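Local coordinates for protein C-type lectin domain family 4 member F (Mus musculus, PDB 6JJJ) that acts as a Kupffer cell receptor with affinity for galactose and fucose, possibly in endocytosis, its extracellular C-type lectin domain being the part described here, at residues 26-31 with 55-60; 82-87 with 133-138. All coordinates share one frame; numbering follows the deposited sequence.

Contact 1 of 2, residues 26-31 with 55-60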
loop_
_atom_site.group_PDB
_atom_site.type_symbol
_atom_site.label_atom_id
_atom_site.label_comp_id
_atom_site.label_asym_id
_atom_site.label_seq_id
_atom_site.Cartn_x
_atom_site.Cartn_y
_atom_site.Cartn_z
ATOM N N GLN A 26 -1.699 -0.248 7.206
ATOM C CA GLN A 26 -2.220 -1.058 8.299
ATOM C C GLN A 26 -3.051 -2.231 7.794
ATOM O O GLN A 26 -3.812 -2.824 8.564
ATOM C CB GLN A 26 -3.030 -0.183 9.255
ATOM C CG GLN A 26 -2.227 0.977 9.820
ATOM C CD GLN A 26 -3.033 1.859 10.750
ATOM O OE1 GLN A 26 -3.483 1.421 11.806
ATOM N NE2 GLN A 26 -3.224 3.112 10.356
ATOM N N ASN A 27 -2.887 -2.598 6.523
ATOM C CA ASN A 27 -3.557 -3.761 5.942
ATOM C C ASN A 27 -5.070 -3.539 5.859
ATOM O O ASN A 27 -5.870 -4.385 6.266
ATOM C CB ASN A 27 -3.232 -5.033 6.734
ATOM C CG ASN A 27 -2.330 -5.991 5.967
ATOM O OD1 ASN A 27 -2.327 -6.009 4.738
ATOM N ND2 ASN A 27 -1.560 -6.789 6.695
ATOM N N TRP A 28 -5.458 -2.378 5.337
ATOM C CA TRP A 28 -6.818 -2.160 4.866
ATOM C C TRP A 28 -6.844 -2.496 3.380
ATOM O O TRP A 28 -5.993 -2.023 2.619
ATOM C CB TRP A 28 -7.278 -0.718 5.088
ATOM C CG TRP A 28 -7.668 -0.417 6.503
ATOM C CD1 TRP A 28 -6.825 -0.212 7.556
ATOM C CD2 TRP A 28 -9.001 -0.289 7.027
ATOM N NE1 TRP A 28 -7.545 0.035 8.701
ATOM C CE2 TRP A 28 -8.882 -0.008 8.404
ATOM C CE3 TRP A 28 -10.279 -0.393 6.468
ATOM C CZ2 TRP A 28 -9.990 0.174 9.230
ATOM C CZ3 TRP A 28 -11.380 -0.208 7.291
ATOM C CH2 TRP A 28 -11.227 0.072 8.656
ATOM N N LYS A 29 -7.796 -3.325 2.969
ATOM C CA LYS A 29 -7.904 -3.732 1.574
ATOM C C LYS A 29 -9.057 -2.999 0.901
ATOM O O LYS A 29 -10.140 -2.859 1.476
ATOM C CB LYS A 29 -8.083 -5.246 1.468
ATOM C CG LYS A 29 -6.753 -6.004 1.471
ATOM C CD LYS A 29 -6.123 -6.000 2.867
ATOM C CE LYS A 29 -4.803 -6.768 2.912
ATOM N NZ LYS A 29 -3.659 -6.004 2.337
ATOM N N TYR A 30 -8.807 -2.519 -0.314
ATOM C CA TYR A 30 -9.793 -1.760 -1.068
ATOM C C TYR A 30 -10.699 -2.688 -1.866
ATOM O O TYR A 30 -10.254 -3.713 -2.391
ATOM C CB TYR A 30 -9.102 -0.778 -2.016
ATOM C CG TYR A 30 -10.049 -0.044 -2.940
ATOM C CD1 TYR A 30 -10.429 -0.592 -4.159
ATOM C CD2 TYR A 30 -10.565 1.196 -2.591
ATOM C CE1 TYR A 30 -11.296 0.073 -5.004
ATOM C CE2 TYR A 30 -11.433 1.872 -3.429
ATOM C CZ TYR A 30 -11.794 1.307 -4.636
ATOM O OH TYR A 30 -12.658 1.977 -5.473
ATOM N N PHE A 31 -11.970 -2.307 -1.968
ATOM C CA PHE A 31 -12.921 -3.042 -2.798
ATOM C C PHE A 31 -14.110 -2.143 -3.095
ATOM O O PHE A 31 -14.804 -1.708 -2.170
ATOM C CB PHE A 31 -13.376 -4.329 -2.108
ATOM C CG PHE A 31 -14.476 -5.046 -2.838
ATOM C CD1 PHE A 31 -14.183 -5.931 -3.863
ATOM C CD2 PHE A 31 -15.801 -4.828 -2.506
ATOM C CE1 PHE A 31 -15.193 -6.588 -4.541
ATOM C CE2 PHE A 31 -16.815 -5.481 -3.180
ATOM C CZ PHE A 31 -16.512 -6.363 -4.199
ATOM N N GLN A 55 -11.350 3.578 14.441
ATOM C CA GLN A 55 -10.757 3.857 13.145
ATOM C C GLN A 55 -11.753 4.501 12.186
ATOM O O GLN A 55 -11.562 4.432 10.967
ATOM C CB GLN A 55 -10.223 2.561 12.537
ATOM C CG GLN A 55 -9.424 1.682 13.498
ATOM C CD GLN A 55 -8.246 2.362 14.156
ATOM O OE1 GLN A 55 -8.349 3.481 14.657
ATOM N NE2 GLN A 55 -7.112 1.673 14.173
ATOM N N GLY A 56 -12.792 5.148 12.708
ATOM C CA GLY A 56 -13.752 5.824 11.854
ATOM C C GLY A 56 -14.457 4.906 10.885
ATOM O O GLY A 56 -14.831 5.334 9.786
ATOM N N ALA A 57 -14.654 3.646 11.266
ATOM C CA ALA A 57 -15.314 2.660 10.432
ATOM C C ALA A 57 -16.437 2.003 11.225
ATOM O O ALA A 57 -16.630 2.270 12.415
ATOM C CB ALA A 57 -14.313 1.608 9.935
ATOM N N HIS A 58 -17.169 1.119 10.551
ATOM C CA HIS A 58 -18.184 0.286 11.178
ATOM C C HIS A 58 -18.044 -1.133 10.647
ATOM O O HIS A 58 -17.415 -1.371 9.613
ATOM C CB HIS A 58 -19.602 0.817 10.913
ATOM C CG HIS A 58 -19.916 2.087 11.643
ATOM N ND1 HIS A 58 -20.715 3.076 11.113
ATOM C CD2 HIS A 58 -19.544 2.521 12.870
ATOM C CE1 HIS A 58 -20.820 4.067 11.981
ATOM N NE2 HIS A 58 -20.118 3.755 13.055
ATOM N N LEU A 59 -18.641 -2.078 11.367
ATOM C CA LEU A 59 -18.624 -3.470 10.939
ATOM C C LEU A 59 -19.285 -3.602 9.572
ATOM O O LEU A 59 -20.398 -3.114 9.359
ATOM C CB LEU A 59 -19.339 -4.340 11.966
ATOM C CG LEU A 59 -18.618 -4.485 13.308
ATOM C CD1 LEU A 59 -19.541 -5.083 14.361
ATOM C CD2 LEU A 59 -17.363 -5.330 13.160
ATOM N N ALA A 60 -18.591 -4.270 8.651
ATOM C CA ALA A 60 -18.972 -4.264 7.245
ATOM C C ALA A 60 -20.451 -4.580 7.058
ATOM O O ALA A 60 -21.066 -5.300 7.851
ATOM C CB ALA A 60 -18.124 -5.279 6.472
#
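W28 makes this contact with the six-membered end of its indole. CH2 meets the methyl CB of A57 at 3.7 Å, and the methyl lies at the ring edge, near the ring plane. One atom further round the ring, CZ2 comes within 4.1 Å of CB of Q55, reached obliquely. The backbones themselves stay well apart: the nearest pair of CA atoms, those of W28 and Q55, is 11.0 Å apart, so the indole spans the gap. With CG of W28 beside the backbone N and anti to the carbonyl carbon (chi1 -77°), the ring extends off the backbone toward A57. Q26 is a looser neighbour, its amide nitrogen NE2 hydrogen-bonded back to O of Q22.

The indole has further company. The ring of Y37 meets it with planes about 40° apart, and F35, C148 and K150 also touch it; A57 shares C148. Both segments come straight out of helices through Schellman motifs, with N27 and G56 as the positive-phi residues. In the second, N of A57 bonds to O of C52, so A57 follows directly on the closed end of helix 45-54. On the far side from Q55, NZ of K29 gives a 2.7 Å hydrogen bond to OD1 of N27, tilted 20° out of the carbonyl plane, and that oxygen also takes a weak bond from K29 of a neighbouring subunit. The contact belongs to the antiparallel sheet of the C-type lectin fold that holds the chain's first strand, in which outer strands 28-31 and 58-59 flank 34-38 and 147-151.

Contact 2 of 2, residues 82-87 with 133-138. With CA (calcium ion), chain H; CA (calcium ion), chain G.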
loop_
_atom_site.group_PDB
_atom_site.type_symbol
_atom_site.label_atom_id
_atom_site.label_comp_id
_atom_site.label_asym_id
_atom_site.label_seq_id
_atom_site.Cartn_x
_atom_site.Cartn_y
_atom_site.Cartn_z
ATOM N N ILE A 82 -19.957 -9.256 11.706
ATOM C CA ILE A 82 -20.362 -8.168 10.826
ATOM C C ILE A 82 -21.395 -7.318 11.556
ATOM O O ILE A 82 -21.851 -7.654 12.651
ATOM C CB ILE A 82 -20.917 -8.673 9.479
ATOM C CG1 ILE A 82 -21.955 -9.773 9.694
ATOM C CG2 ILE A 82 -19.782 -9.183 8.597
ATOM C CD1 ILE A 82 -22.708 -10.152 8.436
ATOM N N GLY A 83 -21.779 -6.215 10.919
ATOM C CA GLY A 83 -22.559 -5.183 11.572
ATOM C C GLY A 83 -24.061 -5.374 11.596
ATOM O O GLY A 83 -24.807 -4.388 11.587
ATOM N N LEU A 84 -24.521 -6.619 11.630
ATOM C CA LEU A 84 -25.944 -6.923 11.702
ATOM C C LEU A 84 -26.316 -7.376 13.109
ATOM O O LEU A 84 -25.506 -7.978 13.820
ATOM C CB LEU A 84 -26.320 -8.008 10.693
ATOM C CG LEU A 84 -27.785 -8.054 10.254
ATOM C CD1 LEU A 84 -28.204 -6.745 9.605
ATOM C CD2 LEU A 84 -28.023 -9.223 9.304
ATOM N N THR A 85 -27.545 -7.059 13.513
ATOM C CA THR A 85 -28.024 -7.449 14.832
ATOM C C THR A 85 -29.502 -7.110 14.978
ATOM O O THR A 85 -29.983 -6.116 14.429
ATOM C CB THR A 85 -27.219 -6.758 15.945
ATOM O OG1 THR A 85 -27.822 -7.028 17.218
ATOM C CG2 THR A 85 -27.164 -5.251 15.715
ATOM N N ASP A 86 -30.202 -7.943 15.746
ATOM C CA ASP A 86 -31.597 -7.735 16.122
ATOM C C ASP A 86 -31.672 -7.534 17.632
ATOM O O ASP A 86 -32.588 -7.995 18.309
ATOM C CB ASP A 86 -32.482 -8.898 15.673
ATOM C CG ASP A 86 -32.180 -10.190 16.404
ATOM O OD1 ASP A 86 -31.207 -10.228 17.185
ATOM O OD2 ASP A 86 -32.921 -11.176 16.193
ATOM N N GLN A 87 -30.675 -6.848 18.172
ATOM C CA GLN A 87 -30.554 -6.591 19.600
ATOM C C GLN A 87 -31.681 -5.740 20.148
ATOM O O GLN A 87 -32.578 -6.292 20.786
ATOM C CB GLN A 87 -29.195 -5.948 19.831
ATOM C CG GLN A 87 -28.842 -5.575 21.235
ATOM C CD GLN A 87 -27.440 -5.006 21.298
ATOM O OE1 GLN A 87 -26.561 -5.585 21.926
ATOM N NE2 GLN A 87 -27.215 -3.896 20.611
ATOM N N GLN A 133 -19.304 -18.916 5.436
ATOM C CA GLN A 133 -19.707 -18.883 4.038
ATOM C C GLN A 133 -21.120 -18.353 3.854
ATOM O O GLN A 133 -21.488 -18.006 2.727
ATOM C CB GLN A 133 -19.620 -20.274 3.396
ATOM C CG GLN A 133 -18.266 -20.589 2.803
ATOM C CD GLN A 133 -18.354 -21.626 1.698
ATOM O OE1 GLN A 133 -19.433 -22.138 1.393
ATOM N NE2 GLN A 133 -17.229 -21.884 1.040
ATOM N N GLN A 134 -21.914 -18.284 4.917
ATOM C CA GLN A 134 -23.229 -17.664 4.899
ATOM C C GLN A 134 -23.482 -17.193 6.324
ATOM O O GLN A 134 -22.882 -17.698 7.277
ATOM C CB GLN A 134 -24.299 -18.643 4.404
ATOM C CG GLN A 134 -24.137 -19.042 2.921
ATOM C CD GLN A 134 -25.428 -19.547 2.306
ATOM O OE1 GLN A 134 -26.223 -20.208 2.969
ATOM N NE2 GLN A 134 -25.600 -19.313 1.007
ATOM N N TRP A 135 -24.366 -16.214 6.468
ATOM C CA TRP A 135 -24.548 -15.582 7.765
ATOM C C TRP A 135 -25.045 -16.583 8.804
ATOM O O TRP A 135 -25.657 -17.603 8.483
ATOM C CB TRP A 135 -25.542 -14.430 7.668
ATOM C CG TRP A 135 -25.133 -13.366 6.727
ATOM C CD1 TRP A 135 -23.939 -13.255 6.082
ATOM C CD2 TRP A 135 -25.919 -12.245 6.317
ATOM N NE1 TRP A 135 -23.931 -12.135 5.291
ATOM C CE2 TRP A 135 -25.136 -11.495 5.419
ATOM C CE3 TRP A 135 -27.209 -11.802 6.621
ATOM C CZ2 TRP A 135 -25.599 -10.326 4.823
ATOM C CZ3 TRP A 135 -27.669 -10.643 6.029
ATOM C CH2 TRP A 135 -26.866 -9.917 5.140
ATOM N N ASN A 136 -24.765 -16.278 10.069
ATOM C CA ASN A 136 -25.330 -17.022 11.188
ATOM C C ASN A 136 -25.429 -16.076 12.375
ATOM O O ASN A 136 -24.438 -15.433 12.735
ATOM C CB ASN A 136 -24.477 -18.240 11.557
ATOM C CG ASN A 136 -24.909 -18.874 12.869
ATOM O OD1 ASN A 136 -26.103 -18.980 13.157
ATOM N ND2 ASN A 136 -23.937 -19.292 13.674
ATOM N N ASP A 137 -26.619 -15.964 12.960
ATOM C CA ASP A 137 -26.758 -15.179 14.180
ATOM C C ASP A 137 -26.104 -15.931 15.337
ATOM O O ASP A 137 -26.128 -17.164 15.394
ATOM C CB ASP A 137 -28.228 -14.869 14.472
ATOM C CG ASP A 137 -29.034 -16.085 14.864
ATOM O OD1 ASP A 137 -28.653 -17.219 14.511
ATOM O OD2 ASP A 137 -30.073 -15.886 15.529
ATOM N N MET A 138 -25.489 -15.182 16.249
ATOM C CA MET A 138 -24.598 -15.765 17.240
ATOM C C MET A 138 -24.698 -14.977 18.536
ATOM O O MET A 138 -25.143 -13.827 18.556
ATOM C CB MET A 138 -23.152 -15.781 16.718
ATOM C CG MET A 138 -22.131 -16.361 17.665
ATOM S SD MET A 138 -22.502 -18.087 18.048
ATOM C CE MET A 138 -21.364 -18.390 19.395
HETATM CA CA CA H . -27.236 -19.517 15.261
HETATM CA CA CA G . -31.778 -12.340 17.801
HETATM O O HOH W 1 -26.508 -21.683 15.301
#
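I82 turns CG1 in between its backbone N and carbonyl carbon (chi1 49°), and from there its extended chain lays CD1 over one face of the W135 indole. L84 takes the other course, CG anti to its own N (chi1 -157°), and brings CD2 to the six-membered end of the same ring. These are two signature elements of the C-type lectin fold: I82, G83 and L84 belong to the WIGL motif, W135, N136 and D137 form the WND motif. The methyl CD1 of I82 makes a CH-pi contact 4.0 Å from the centroid of the five-membered ring, 13° off the normal, while CD2 of L84 approaches obliquely, 3.6 Å from CZ3 of W135. V129 of the intervening strand touches all three side chains.

Past this apolar patch both segments run into calcium. N136 binds one ion through OD1, D137 through O (2.6 Å) and, at a longer 2.8 Å, OD1, with D116, E126 and a water; D86 grips the other with both carboxylate oxygens, beside E90, N117, E126 and D127. D116 lies in a QPD sequence, as in galactose-binding relatives. OD2 of D137 accepts a hydrogen bond from N of N117, whose OD1 binds the second calcium.

Helix 9-25 leads into 26-31, and contact 1 closes when the chain, having made strand 34-38 and helix 45-54, returns with 55-60. Helix 65-75 then carries it to 82-87. Contact 2 spans the next 45 residues, which contain no helix but include strands 94-95 and 128-131 and most of the calcium ligands, and closes at 133-138. The two loops follow in series, neither nested nor crossed. They lie about 18 Å apart, centre to centre, yet the segments touch: O of A60 probably accepts a hydrogen bond from N of G83, so the chain just after strand 58-59 meets the break in strand 80-85. Strand 147-151 finally returns to the first sheet, between 34-38 and 58-59.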